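Local coordinates for arabinan endo-1,5-alpha-l-arabinosidase A (Cellvibrio cellulosa, PDB 1GYE), which hydrolyses the alpha-1,5-linked arabinofuranosyl backbone of plant cell-wall arabinan, releasing almost exclusively arabinotriose, with a five-bladed beta-propeller of glycoside hydrolase family 43, at residues G143-G148 with S186-A191; A205-C210 with T217-V222. All coordinates share one frame; numbering follows the deposited sequence.

Contact 1: residues G143-G148 with S186-A191; sequences GSFWGG and SAQIEA. With AHR (alpha-L-arabinofuranose), chain B; AHR (alpha-L-arabinofuranose), chain C.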
ATOM      1  N   GLY A 143      -0.316   7.125  -4.400  1.00 17.41           N
ATOM      2  CA  GLY A 143      -0.230   7.403  -5.826  1.00 18.12           C
ATOM      3  C   GLY A 143      -0.045   6.209  -6.740  1.00 18.29           C
ATOM      4  O   GLY A 143       0.283   5.084  -6.301  1.00 18.88           O
ATOM      5  N   SER A 144      -0.241   6.464  -8.020  1.00 17.71           N
ATOM      6  CA  SER A 144      -0.175   5.432  -9.053  1.00 17.94           C
ATOM      7  C   SER A 144      -0.150   6.118 -10.420  1.00 17.16           C
ATOM      8  O   SER A 144      -1.056   6.892 -10.699  1.00 17.47           O
ATOM      9  CB  SER A 144      -1.442   4.609  -8.960  1.00 18.85           C
ATOM     10  OG  SER A 144      -1.503   3.599  -9.939  1.00 21.14           O
ATOM     11  N   PHE A 145       0.883   5.888 -11.236  1.00 15.92           N
ATOM     12  CA  PHE A 145       0.977   6.486 -12.570  1.00 15.51           C
ATOM     13  C   PHE A 145       0.819   8.013 -12.546  1.00 16.19           C
ATOM     14  O   PHE A 145       1.106   8.664 -11.509  1.00 16.32           O
ATOM     15  CB  PHE A 145      -0.071   5.869 -13.478  1.00 15.70           C
ATOM     16  CG  PHE A 145       0.213   4.464 -13.809  1.00 15.19           C
ATOM     17  CD1 PHE A 145       0.148   3.479 -12.818  1.00 15.06           C
ATOM     18  CD2 PHE A 145       0.613   4.101 -15.088  1.00 14.09           C
ATOM     19  CE1 PHE A 145       0.446   2.116 -13.114  1.00 14.69           C
ATOM     20  CE2 PHE A 145       0.875   2.733 -15.402  1.00 16.32           C
ATOM     21  CZ  PHE A 145       0.796   1.749 -14.404  1.00 14.83           C
ATOM     22  N   TRP A 146       0.353   8.597 -13.651  1.00 14.88           N
ATOM     23  CA  TRP A 146       0.296  10.051 -13.738  1.00 14.71           C
ATOM     24  C   TRP A 146       1.638  10.591 -13.280  1.00 15.51           C
ATOM     25  O   TRP A 146       2.640  10.082 -13.754  1.00 15.38           O
ATOM     26  CB  TRP A 146      -0.878  10.620 -12.935  1.00 13.88           C
ATOM     27  CG  TRP A 146      -2.156  10.517 -13.729  1.00 13.98           C
ATOM     28  CD1 TRP A 146      -2.671  11.468 -14.542  1.00 13.89           C
ATOM     29  CD2 TRP A 146      -3.037   9.380 -13.828  1.00 13.76           C
ATOM     30  NE1 TRP A 146      -3.826  11.010 -15.138  1.00 19.91           N
ATOM     31  CE2 TRP A 146      -4.079   9.734 -14.717  1.00 15.18           C
ATOM     32  CE3 TRP A 146      -3.042   8.099 -13.267  1.00 12.61           C
ATOM     33  CZ2 TRP A 146      -5.125   8.880 -15.045  1.00 15.00           C
ATOM     34  CZ3 TRP A 146      -4.091   7.234 -13.585  1.00 13.40           C
ATOM     35  CH2 TRP A 146      -5.118   7.628 -14.488  1.00 14.26           C
ATOM     36  N   GLY A 147       1.669  11.602 -12.392  1.00 15.08           N
ATOM     37  CA  GLY A 147       2.909  12.237 -12.040  1.00 14.93           C
ATOM     38  C   GLY A 147       3.544  11.604 -10.831  1.00 16.13           C
ATOM     39  O   GLY A 147       4.440  12.191 -10.213  1.00 17.45           O
ATOM     40  N   GLY A 148       3.106  10.415 -10.469  1.00 16.39           N
ATOM     41  CA  GLY A 148       3.860   9.587  -9.548  1.00 16.38           C
ATOM     42  C   GLY A 148       3.454   9.663  -8.094  1.00 16.88           C
ATOM     43  O   GLY A 148       2.275   9.814  -7.793  1.00 17.31           O
ATOM     44  N   SER A 186       2.837   6.464 -19.107  1.00 14.33           N
ATOM     45  CA  SER A 186       3.731   5.332 -19.150  1.00 16.17           C
ATOM     46  C   SER A 186       4.619   5.258 -17.930  1.00 16.46           C
ATOM     47  O   SER A 186       5.516   4.402 -17.869  1.00 17.29           O
ATOM     48  CB  SER A 186       4.570   5.330 -20.446  1.00 17.49           C
ATOM     49  OG  SER A 186       5.704   6.179 -20.205  1.00 21.07           O
ATOM     50  N   ALA A 187       4.356   6.120 -16.941  1.00 16.32           N
ATOM     51  CA  ALA A 187       5.075   6.075 -15.660  1.00 15.02           C
ATOM     52  C   ALA A 187       4.591   4.894 -14.837  1.00 15.55           C
ATOM     53  O   ALA A 187       3.704   5.025 -13.977  1.00 15.96           O
ATOM     54  CB  ALA A 187       4.863   7.366 -14.900  1.00 14.04           C
ATOM     55  N   GLN A 188       5.146   3.715 -15.078  1.00 15.95           N
ATOM     56  CA  GLN A 188       4.627   2.547 -14.336  1.00 15.78           C
ATOM     57  C   GLN A 188       5.176   2.403 -12.904  1.00 15.65           C
ATOM     58  O   GLN A 188       6.066   1.572 -12.622  1.00 16.44           O
ATOM     59  CB  GLN A 188       4.821   1.275 -15.149  1.00 15.57           C
ATOM     60  CG  GLN A 188       4.269   1.418 -16.588  1.00 13.60           C
ATOM     61  CD  GLN A 188       4.684   0.282 -17.501  1.00 12.87           C
ATOM     62  OE1 GLN A 188       4.106   0.107 -18.567  1.00 16.38           O
ATOM     63  NE2 GLN A 188       5.663  -0.505 -17.084  1.00 11.72           N
ATOM     64  N   ILE A 189       4.621   3.215 -12.010  1.00 14.84           N
ATOM     65  CA  ILE A 189       5.019   3.256 -10.594  1.00 13.90           C
ATOM     66  C   ILE A 189       3.780   3.426  -9.720  1.00 14.38           C
ATOM     67  O   ILE A 189       2.850   4.218 -10.046  1.00 13.76           O
ATOM     68  CB  ILE A 189       5.997   4.401 -10.342  1.00 14.13           C
ATOM     69  CG1 ILE A 189       6.398   4.504  -8.907  1.00 10.61           C
ATOM     70  CG2 ILE A 189       5.411   5.795 -10.741  1.00 13.84           C
ATOM     71  CD1 ILE A 189       7.519   5.562  -8.757  1.00  7.61           C
ATOM     72  N   GLU A 190       3.752   2.670  -8.627  1.00 14.18           N
ATOM     73  CA  GLU A 190       2.704   2.820  -7.636  1.00 14.64           C
ATOM     74  C   GLU A 190       3.065   2.364  -6.258  1.00 14.02           C
ATOM     75  O   GLU A 190       4.104   1.770  -6.019  1.00 15.00           O
ATOM     76  CB  GLU A 190       1.383   2.118  -8.026  1.00 15.41           C
ATOM     77  CG  GLU A 190       1.418   0.877  -8.917  1.00 18.03           C
ATOM     78  CD  GLU A 190       0.010   0.403  -9.372  1.00 21.91           C
ATOM     79  OE1 GLU A 190      -1.038   0.930  -8.894  1.00 22.81           O
ATOM     80  OE2 GLU A 190      -0.073  -0.522 -10.218  1.00 25.90           O
ATOM     81  N   ALA A 191       2.169   2.645  -5.332  1.00 14.27           N
ATOM     82  CA  ALA A 191       2.024   1.816  -4.147  1.00 13.61           C
ATOM     83  C   ALA A 191       3.156   2.029  -3.196  1.00 13.60           C
ATOM     84  O   ALA A 191       3.864   1.061  -2.857  1.00 14.39           O
ATOM     85  CB  ALA A 191       1.931   0.350  -4.544  1.00 13.45           C
TER
HETATM   86  O5  AHR B   3      -4.129  -1.076 -11.323  0.50 24.27           O
HETATM   87  C5  AHR B   3      -4.073   0.285 -11.041  0.50 20.93           C
HETATM   88  C4  AHR B   3      -4.543   0.909 -12.314  0.50 20.72           C
HETATM   89  O4  AHR B   3      -3.450   1.021 -13.205  0.50 18.94           O
HETATM   90  C3  AHR B   3      -5.043   2.276 -11.960  0.50 19.04           C
HETATM   91  O3  AHR B   3      -6.387   2.336 -12.425  0.50 15.92           O
HETATM   92  C2  AHR B   3      -4.149   3.218 -12.723  0.50 18.46           C
HETATM   93  O2  AHR B   3      -3.454   4.007 -11.758  0.50 15.24           O
HETATM   94  C1  AHR B   3      -3.239   2.363 -13.571  0.50 18.44           C
HETATM   95  O5  AHR C   4      -7.826  -3.372  -8.538  0.50 29.93           O
HETATM   96  C5  AHR C   4      -6.423  -3.405  -8.317  0.50 28.30           C
HETATM   97  C4  AHR C   4      -5.875  -2.026  -8.502  0.50 28.25           C
HETATM   98  O4  AHR C   4      -5.620  -1.985  -9.892  0.50 29.80           O
HETATM   99  C3  AHR C   4      -4.543  -1.814  -7.818  0.50 27.72           C
HETATM  100  O3  AHR C   4      -4.622  -0.967  -6.684  0.50 24.54           O
HETATM  101  C2  AHR C   4      -3.732  -1.141  -8.895  0.50 28.80           C
HETATM  102  O2  AHR C   4      -2.349  -1.421  -8.697  0.50 33.67           O
HETATM  103  C1  AHR C   4      -4.236  -1.839 -10.128  0.50 27.33           C
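Ser144 and Glu190 meet at the sugar-binding surface, where the serine hydroxyl donates to the carboxylate: OG of Ser144 lies 2.9 Å from OE1 of Glu190 and comes in from above the carboxylate plane rather than within it. A chi1 of 178° swings OG of Ser144 away from the backbone N, to where it meets both Glu190 OE1 and O2 of the chain B arabinofuranose, which donates to OG over 2.7 Å. OE1 of Glu190 has a second donor as well, O2 of the chain C arabinofuranose at 2.7 Å, so Ser144 OG and Glu190 OE1 link the two sugars through a chain of hydrogen bonds.

Backbone bonds hold the two segments together beneath these side chains. Phe145 N reaches Ile189 O at 2.8 Å in a nearly straight bond, and Ala191 N reaches Gly143 O, bracketing the single bridge between Ser144 and Glu190. CA of Phe145 adds a C-H...O contact to Ala187 O.

The aromatic contacts centre on Phe145. One face of its ring rests on the 186-191 backbone, with Ala187 O and CA of Gln188 both displaced toward the rim; the latter makes a CH-pi contact 4.2 Å from the ring centroid. Over the opposite face lies the chain B sugar, its C1 3.6 Å from CD1 of Phe145. OE2 of Glu190 sits at the ring edge, the carboxylate standing nearly perpendicular to the ring (87°). Trp146 presents its own edge to O2 of that sugar, while its NE1 is hydrogen-bonded to Asp181 O.

A type II' turn from Phe145 to Gly148 carries these aromatics. The arrangement belongs to the substrate cleft of a family 43 propeller, where Phe145 lies face-on to one sugar and Glu190 is probably the proton donor.

Contact 2: residues A205-C210 with T217-V222; sequences ASWGLC and TYHLVV. With AHR (alpha-L-arabinofuranose), chain C.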
ATOM      1  N   ALA A 205       8.431   0.900  -3.485  1.00 16.72           N
ATOM      2  CA  ALA A 205       7.413   1.142  -4.465  1.00 17.56           C
ATOM      3  C   ALA A 205       7.394   0.016  -5.444  1.00 18.09           C
ATOM      4  O   ALA A 205       8.381  -0.722  -5.534  1.00 18.18           O
ATOM      5  CB  ALA A 205       7.639   2.513  -5.195  1.00 18.14           C
ATOM      6  N   SER A 206       6.268  -0.099  -6.168  1.00 17.31           N
ATOM      7  CA  SER A 206       6.098  -1.075  -7.233  1.00 16.57           C
ATOM      8  C   SER A 206       6.286  -0.467  -8.643  1.00 16.55           C
ATOM      9  O   SER A 206       5.666   0.571  -8.960  1.00 16.01           O
ATOM     10  CB  SER A 206       4.704  -1.656  -7.121  1.00 16.72           C
ATOM     11  OG  SER A 206       4.536  -2.347  -5.891  1.00 18.85           O
ATOM     12  N   TRP A 207       7.090  -1.127  -9.489  1.00 14.84           N
ATOM     13  CA  TRP A 207       7.299  -0.698 -10.869  1.00 15.20           C
ATOM     14  C   TRP A 207       6.717  -1.722 -11.858  1.00 16.22           C
ATOM     15  O   TRP A 207       6.745  -2.942 -11.598  1.00 17.10           O
ATOM     16  CB  TRP A 207       8.811  -0.612 -11.181  1.00 14.75           C
ATOM     17  CG  TRP A 207       9.571   0.636 -10.784  1.00 13.45           C
ATOM     18  CD1 TRP A 207       9.091   1.727 -10.100  1.00 11.74           C
ATOM     19  CD2 TRP A 207      10.947   0.934 -11.093  1.00 12.41           C
ATOM     20  NE1 TRP A 207      10.086   2.667  -9.954  1.00 12.41           N
ATOM     21  CE2 TRP A 207      11.238   2.210 -10.534  1.00 13.13           C
ATOM     22  CE3 TRP A 207      11.974   0.241 -11.763  1.00 12.57           C
ATOM     23  CZ2 TRP A 207      12.517   2.815 -10.628  1.00 13.31           C
ATOM     24  CZ3 TRP A 207      13.253   0.820 -11.847  1.00 12.59           C
ATOM     25  CH2 TRP A 207      13.507   2.110 -11.289  1.00 15.93           C
ATOM     26  N   GLY A 208       6.282  -1.274 -13.031  1.00 16.54           N
ATOM     27  CA  GLY A 208       5.852  -2.213 -14.046  1.00 17.22           C
ATOM     28  C   GLY A 208       4.333  -2.471 -13.986  1.00 18.59           C
ATOM     29  O   GLY A 208       3.576  -1.716 -13.335  1.00 17.66           O
ATOM     30  N   LEU A 209       3.876  -3.515 -14.681  1.00 18.38           N
ATOM     31  CA  LEU A 209       2.438  -3.724 -14.782  1.00 19.87           C
ATOM     32  C   LEU A 209       1.949  -4.897 -13.948  1.00 19.35           C
ATOM     33  O   LEU A 209       2.403  -6.016 -14.142  1.00 19.11           O
ATOM     34  CB  LEU A 209       2.000  -3.887 -16.243  1.00 20.33           C
ATOM     35  CG  LEU A 209       2.426  -2.802 -17.254  1.00 22.47           C
ATOM     36  CD1 LEU A 209       2.704  -3.404 -18.687  1.00 18.76           C
ATOM     37  CD2 LEU A 209       1.461  -1.555 -17.270  1.00 21.18           C
ATOM     38  N   CYS A 210       1.057  -4.617 -13.009  1.00 19.53           N
ATOM     39  CA  CYS A 210       0.338  -5.649 -12.280  1.00 21.33           C
ATOM     40  C   CYS A 210      -0.783  -6.282 -13.159  1.00 22.13           C
ATOM     41  O   CYS A 210      -1.027  -5.824 -14.281  1.00 22.76           O
ATOM     42  CB  CYS A 210      -0.251  -5.034 -11.022  1.00 21.44           C
ATOM     43  SG  CYS A 210      -1.776  -4.132 -11.373  1.00 24.08           S
ATOM     44  N   THR A 217       4.929  -7.414 -15.357  1.00 19.21           N
ATOM     45  CA  THR A 217       6.300  -7.006 -15.101  1.00 19.09           C
ATOM     46  C   THR A 217       6.488  -6.421 -13.710  1.00 19.14           C
ATOM     47  O   THR A 217       7.578  -5.863 -13.435  1.00 20.12           O
ATOM     48  CB  THR A 217       6.753  -5.920 -16.127  1.00 19.38           C
ATOM     49  OG1 THR A 217       5.786  -4.859 -16.181  1.00 18.50           O
ATOM     50  CG2 THR A 217       6.827  -6.473 -17.558  1.00 18.75           C
ATOM     51  N   TYR A 218       5.451  -6.507 -12.861  1.00 18.23           N
ATOM     52  CA  TYR A 218       5.434  -5.935 -11.501  1.00 17.92           C
ATOM     53  C   TYR A 218       6.547  -6.505 -10.639  1.00 18.12           C
ATOM     54  O   TYR A 218       6.706  -7.747 -10.577  1.00 19.15           O
ATOM     55  CB  TYR A 218       4.127  -6.306 -10.825  1.00 17.67           C
ATOM     56  CG  TYR A 218       3.385  -5.247 -10.013  1.00 18.25           C
ATOM     57  CD1 TYR A 218       3.257  -3.924 -10.449  1.00 17.41           C
ATOM     58  CD2 TYR A 218       2.724  -5.612  -8.816  1.00 18.36           C
ATOM     59  CE1 TYR A 218       2.508  -3.008  -9.694  1.00 17.62           C
ATOM     60  CE2 TYR A 218       1.963  -4.698  -8.060  1.00 15.67           C
ATOM     61  CZ  TYR A 218       1.869  -3.418  -8.516  1.00 17.62           C
ATOM     62  OH  TYR A 218       1.165  -2.533  -7.754  1.00 23.35           O
ATOM     63  N   HIS A 219       7.305  -5.613  -9.995  1.00 17.30           N
ATOM     64  CA  HIS A 219       8.375  -5.959  -9.037  1.00 16.82           C
ATOM     65  C   HIS A 219       8.587  -4.805  -8.047  1.00 16.62           C
ATOM     66  O   HIS A 219       7.924  -3.793  -8.163  1.00 16.30           O
ATOM     67  CB  HIS A 219       9.669  -6.257  -9.756  1.00 16.49           C
ATOM     68  CG  HIS A 219      10.224  -5.100 -10.524  1.00 17.65           C
ATOM     69  ND1 HIS A 219       9.803  -4.776 -11.793  1.00 18.57           N
ATOM     70  CD2 HIS A 219      11.192  -4.203 -10.211  1.00 18.27           C
ATOM     71  CE1 HIS A 219      10.500  -3.744 -12.238  1.00 16.35           C
ATOM     72  NE2 HIS A 219      11.354  -3.382 -11.298  1.00 15.75           N
ATOM     73  N   LEU A 220       9.464  -4.963  -7.058  1.00 16.42           N
ATOM     74  CA  LEU A 220       9.584  -3.947  -6.004  1.00 15.81           C
ATOM     75  C   LEU A 220      10.925  -3.237  -6.082  1.00 16.20           C
ATOM     76  O   LEU A 220      11.925  -3.886  -6.373  1.00 17.26           O
ATOM     77  CB  LEU A 220       9.409  -4.527  -4.602  1.00 14.85           C
ATOM     78  CG  LEU A 220       8.015  -4.996  -4.166  1.00 14.65           C
ATOM     79  CD1 LEU A 220       8.110  -5.703  -2.844  1.00 13.10           C
ATOM     80  CD2 LEU A 220       6.987  -3.859  -4.083  1.00 12.74           C
ATOM     81  N   VAL A 221      10.935  -1.930  -5.826  1.00 14.68           N
ATOM     82  CA  VAL A 221      12.158  -1.194  -5.712  1.00 15.05           C
ATOM     83  C   VAL A 221      12.129  -0.422  -4.381  1.00 16.16           C
ATOM     84  O   VAL A 221      11.076  -0.331  -3.718  1.00 15.82           O
ATOM     85  CB  VAL A 221      12.408  -0.198  -6.891  1.00 14.69           C
ATOM     86  CG1 VAL A 221      12.589  -0.884  -8.198  1.00 13.69           C
ATOM     87  CG2 VAL A 221      11.297   0.861  -6.995  1.00 14.54           C
ATOM     88  N   VAL A 222      13.291   0.134  -4.012  1.00 16.07           N
ATOM     89  CA  VAL A 222      13.460   0.803  -2.731  1.00 16.41           C
ATOM     90  C   VAL A 222      14.496   1.931  -2.851  1.00 16.87           C
ATOM     91  O   VAL A 222      15.412   1.872  -3.690  1.00 16.91           O
ATOM     92  CB  VAL A 222      13.891  -0.234  -1.634  1.00 17.15           C
ATOM     93  CG1 VAL A 222      15.334  -0.773  -1.877  1.00 16.53           C
ATOM     94  CG2 VAL A 222      13.721   0.333  -0.226  1.00 16.05           C
TER
HETATM   95  O5  AHR C   4      -7.826  -3.372  -8.538  0.50 29.93           O
HETATM   96  C5  AHR C   4      -6.423  -3.405  -8.317  0.50 28.30           C
HETATM   97  C4  AHR C   4      -5.875  -2.026  -8.502  0.50 28.25           C
HETATM   98  O4  AHR C   4      -5.620  -1.985  -9.892  0.50 29.80           O
HETATM   99  C3  AHR C   4      -4.543  -1.814  -7.818  0.50 27.72           C
HETATM  100  O3  AHR C   4      -4.622  -0.967  -6.684  0.50 24.54           O
HETATM  101  C2  AHR C   4      -3.732  -1.141  -8.895  0.50 28.80           C
HETATM  102  O2  AHR C   4      -2.349  -1.421  -8.697  0.50 33.67           O
HETATM  103  C1  AHR C   4      -4.236  -1.839 -10.128  0.50 27.33           C
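Strands 205-207 and 219-222 run antiparallel, their axes 4.7 Å apart at closest approach and their directions 131° apart. Ala205 with Val221 and Trp207 with His219 are hydrogen-bonded pairs, separated by the non-hydrogen-bonded pair Ser206 with Leu220. The shortest rung joins Val221 N to Ala205 O at 2.8 Å. Past the strand ends the pairing passes to a side chain: Leu209 N donates to OG1 of Thr217, also at 2.8 Å, while Leu209 O accepts from Thr217 N.

Tyr218 is gripped on both ring faces. CB of Cys210 stands directly over the ring centre, 3.4 Å from the centroid, and CB of Ser206 makes a more offset CH-pi contact from the opposite face. SG of Cys210, disulfide-bonded to Cys211, reaches the chain C arabinofuranose, 3.6 Å from its C1. On the sheet face that carries Ala205, Trp207, His219 and Val221, CG2 of Val221 sits over the five-membered ring of Trp207, 3.8 Å from the centroid. Beside them His219 is fixed in rotation by ND1, which donates to Thr217 O in the imidazole plane.

This hairpin forms the middle of a four-stranded blade, with strand 189-197 beyond Ser206 and strand 246-249 beyond Leu220. Ser206 OG is hydrogen-bonded to His260 N of strand 255-266 in the next sheet, and Tyr218 packs against His260 and against His275 of strand 269-278.

Following the chain from the N terminus, the loop 143-148 between strands 138-142 and 149-153 comes first. Contact 1 brings it against 186-191, closing a long excursion and joining one four-stranded sheet to the start of the next. Contact 2 then closes a short hairpin loop between 205-210 and 217-222. The two follow in series, neither nesting nor crossing. They share one sheet, since strand 189-197 of contact 1 lies beside strand 200-207: Glu190 N probably bonds to Ser206 O, and Gln188 O to Gly208 N. Glu190 and Tyr218 also pack together, and both contacts touch the chain C arabinofuranose.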